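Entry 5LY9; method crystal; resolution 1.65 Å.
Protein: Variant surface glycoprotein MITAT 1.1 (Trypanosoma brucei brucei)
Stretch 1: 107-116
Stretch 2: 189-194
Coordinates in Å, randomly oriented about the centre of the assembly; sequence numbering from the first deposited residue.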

# COMPACT_ATOMS: atom_id res chain seq x y z
N GLU A 107 -14.63 17.04 -2.52
CA GLU A 107 -16.11 17.05 -2.52
C GLU A 107 -16.60 18.42 -2.04
O GLU A 107 -17.54 19.02 -2.62
CB GLU A 107 -16.65 15.90 -1.70
CG GLU A 107 -18.17 15.80 -1.57
CD GLU A 107 -18.89 15.44 -2.87
OE1 GLU A 107 -18.21 14.76 -3.73
OE2 GLU A 107 -20.14 15.75 -2.93
N PHE A 108 -16.02 18.93 -0.96
CA PHE A 108 -16.50 20.23 -0.41
C PHE A 108 -16.16 21.37 -1.37
O PHE A 108 -16.99 22.26 -1.61
CB PHE A 108 -16.08 20.49 1.01
CG PHE A 108 -16.92 21.51 1.68
CD1 PHE A 108 -18.22 21.17 2.13
CD2 PHE A 108 -16.52 22.82 1.71
CE1 PHE A 108 -19.01 22.11 2.70
CE2 PHE A 108 -17.34 23.77 2.30
CZ PHE A 108 -18.56 23.45 2.74
N LEU A 109 -14.92 21.40 -1.87
CA LEU A 109 -14.57 22.44 -2.85
C LEU A 109 -15.47 22.39 -4.09
O LEU A 109 -15.89 23.44 -4.59
CB LEU A 109 -13.10 22.39 -3.29
CG LEU A 109 -12.02 22.81 -2.29
CD1 LEU A 109 -10.67 22.55 -2.88
CD2 LEU A 109 -12.08 24.26 -1.88
N ASN A 110 -15.72 21.18 -4.59
CA ASN A 110 -16.60 21.01 -5.72
C ASN A 110 -18.00 21.58 -5.40
O ASN A 110 -18.63 22.24 -6.28
CB ASN A 110 -16.74 19.55 -6.12
CG ASN A 110 -17.70 19.33 -7.29
OD1 ASN A 110 -17.36 19.62 -8.43
ND2 ASN A 110 -18.90 18.88 -7.00
N LEU A 111 -18.50 21.32 -4.17
CA LEU A 111 -19.84 21.78 -3.85
C LEU A 111 -19.85 23.33 -3.84
O LEU A 111 -20.71 23.94 -4.44
CB LEU A 111 -20.29 21.24 -2.48
CG LEU A 111 -21.59 21.84 -1.98
CD1 LEU A 111 -22.75 21.49 -2.93
CD2 LEU A 111 -21.89 21.36 -0.61
N LEU A 112 -18.85 23.95 -3.21
CA LEU A 112 -18.78 25.40 -3.18
C LEU A 112 -18.68 25.95 -4.58
O LEU A 112 -19.37 26.96 -4.91
CB LEU A 112 -17.64 25.93 -2.34
CG LEU A 112 -17.71 25.70 -0.85
CD1 LEU A 112 -16.46 26.25 -0.15
CD2 LEU A 112 -18.98 26.23 -0.31
N GLU A 113 -17.85 25.34 -5.43
CA GLU A 113 -17.79 25.78 -6.83
C GLU A 113 -19.13 25.72 -7.53
O GLU A 113 -19.46 26.58 -8.40
CB GLU A 113 -16.73 24.97 -7.59
CG GLU A 113 -16.33 25.61 -8.88
CD GLU A 113 -15.20 24.83 -9.59
OE1 GLU A 113 -14.53 23.97 -8.93
OE2 GLU A 113 -15.01 25.10 -10.83
N SER A 114 -19.89 24.72 -7.19
CA SER A 114 -21.15 24.43 -7.88
C SER A 114 -22.30 25.30 -7.44
O SER A 114 -23.30 25.38 -8.14
CB SER A 114 -21.55 22.98 -7.67
OG SER A 114 -20.53 22.10 -8.19
N LEU A 115 -22.16 25.98 -6.32
CA LEU A 115 -23.24 26.82 -5.82
C LEU A 115 -23.09 28.24 -6.33
O LEU A 115 -22.95 29.20 -5.59
CB LEU A 115 -23.32 26.76 -4.29
CG LEU A 115 -23.59 25.42 -3.65
CD1 LEU A 115 -23.52 25.48 -2.11
CD2 LEU A 115 -24.95 24.88 -4.16
N LYS A 116 -23.07 28.36 -7.64
CA LYS A 116 -22.88 29.61 -8.37
C LYS A 116 -24.18 29.80 -9.15
O LYS A 116 -24.60 28.91 -9.88
CB LYS A 116 -21.73 29.45 -9.34
CG LYS A 116 -21.30 30.81 -9.87
CD LYS A 116 -20.39 30.68 -11.04
CE LYS A 116 -19.08 30.07 -10.71
NZ LYS A 116 -18.17 30.38 -11.87
N THR A 189 -23.46 36.13 -2.58
CA THR A 189 -23.55 35.56 -1.23
C THR A 189 -23.32 34.06 -1.35
O THR A 189 -23.40 33.51 -2.42
CB THR A 189 -24.96 35.72 -0.61
OG1 THR A 189 -25.92 34.96 -1.38
CG2 THR A 189 -25.38 37.12 -0.53
N CYS A 190 -22.93 33.41 -0.25
CA CYS A 190 -22.82 31.96 -0.18
C CYS A 190 -23.54 31.61 1.11
O CYS A 190 -22.92 31.59 2.21
CB CYS A 190 -21.35 31.60 -0.12
SG CYS A 190 -21.10 29.80 -0.08
N LYS A 191 -24.86 31.35 1.00
CA LYS A 191 -25.67 31.09 2.16
C LYS A 191 -25.23 29.81 2.88
O LYS A 191 -25.48 29.69 4.09
CB LYS A 191 -27.15 30.99 1.77
CG LYS A 191 -27.73 32.33 1.42
CD LYS A 191 -29.21 32.33 1.18
CE LYS A 191 -29.61 31.45 -0.03
NZ LYS A 191 -31.13 31.44 -0.07
N LEU A 192 -24.61 28.87 2.13
CA LEU A 192 -24.20 27.59 2.72
C LEU A 192 -23.30 27.88 3.91
O LEU A 192 -23.25 27.09 4.85
CB LEU A 192 -23.50 26.69 1.74
CG LEU A 192 -23.24 25.26 2.29
CD1 LEU A 192 -24.55 24.52 2.56
CD2 LEU A 192 -22.33 24.49 1.39
N LEU A 193 -22.58 29.02 3.87
CA LEU A 193 -21.62 29.30 4.91
C LEU A 193 -22.24 29.93 6.14
O LEU A 193 -21.49 30.33 7.08
CB LEU A 193 -20.45 30.14 4.37
CG LEU A 193 -19.64 29.40 3.32
CD1 LEU A 193 -18.50 30.27 2.83
CD2 LEU A 193 -19.07 28.08 3.78
N SER A 194 -23.57 30.05 6.19
CA SER A 194 -24.21 30.49 7.46
C SER A 194 -25.38 29.61 7.74
O SER A 194 -26.21 29.37 6.87
CB SER A 194 -24.68 31.96 7.45
OG SER A 194 -25.56 32.19 8.57
O HOH W 1 -24.19 30.31 -3.11

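The contact reads as a single knob set into a helical surface. The knob is L192, which sits in a short 3-10 segment and points its CA-to-CB bond toward the helix; the hollow is formed by F108, L111, L112 and L115. These four positions follow the i, i+3, i+4, i+7 pattern that places residues along one side of a helix, even though L115 is the first residue to leave helical phi/psi. The chemistry is apolar throughout, with no direct hydrogen bond between the stretches, so the fit rests on shape.

One methyl group touches all four walls. CD2 of L192 lies 3.7 Å from CD2 of L111 and 3.8 Å from CD1 of L115, both of which belong to residues that also direct CA-to-CB toward the other stretch. The same L192 CD2 is 4.1 Å from CD2 of L112 and 4.1 Å from CZ of F108, whose ring it meets obliquely. In F108 and L112 the CA-to-CB bond runs sideways to the other stretch, but the ends of the side chains come nearer and so complete the pocket. L192 accordingly has 72 Å² covered by the other stretch, the largest share of any residue here, out of 229 Å² buried in all when both sides are summed.

The rotamers show how leucines build both bump and hollow. L192 adopts chi1 t and chi2 p, and so does L111, which it approaches most closely. L112 and L115 instead take m for chi1 and t for chi2. Leucine thus supplies the knob and three of its four walls, with two rotamer pairs giving different shapes to the same side chain.

A second, looser fit runs the other way. The CD2 methyl of L112 reaches beyond L192 to two other residues of the second stretch, lying 4.2 Å from SG of C190 and 4.5 Å from CD2 of L193. L112 therefore lines the hollow for L192 while acting as a small bump among C190, L192 and L193. C190 is covalently bonded to a group elsewhere in the structure.

Backbone hydrogen bonds accompany the fit within each stretch. In the second stretch, L193 N donates to C190 O at 3.1 Å and S194 N to K191 O at 2.9 Å, a tight turn that carries L192 on its bend. On the helix side, L112 N bonds to F108 O at 3.0 Å, with two walls of the pocket one turn apart. Near the helix end, S114 OG donates to N110 O at 2.7 Å, well away from the apolar patch.

Polar contact is confined to water at the margin: water 1 lies 3.0 Å from L115 O and, in a weak bond, 3.4 Å from T189 O. The design rule is economical: one leucine projected from a tight turn can engage four side chains spread over two helical turns.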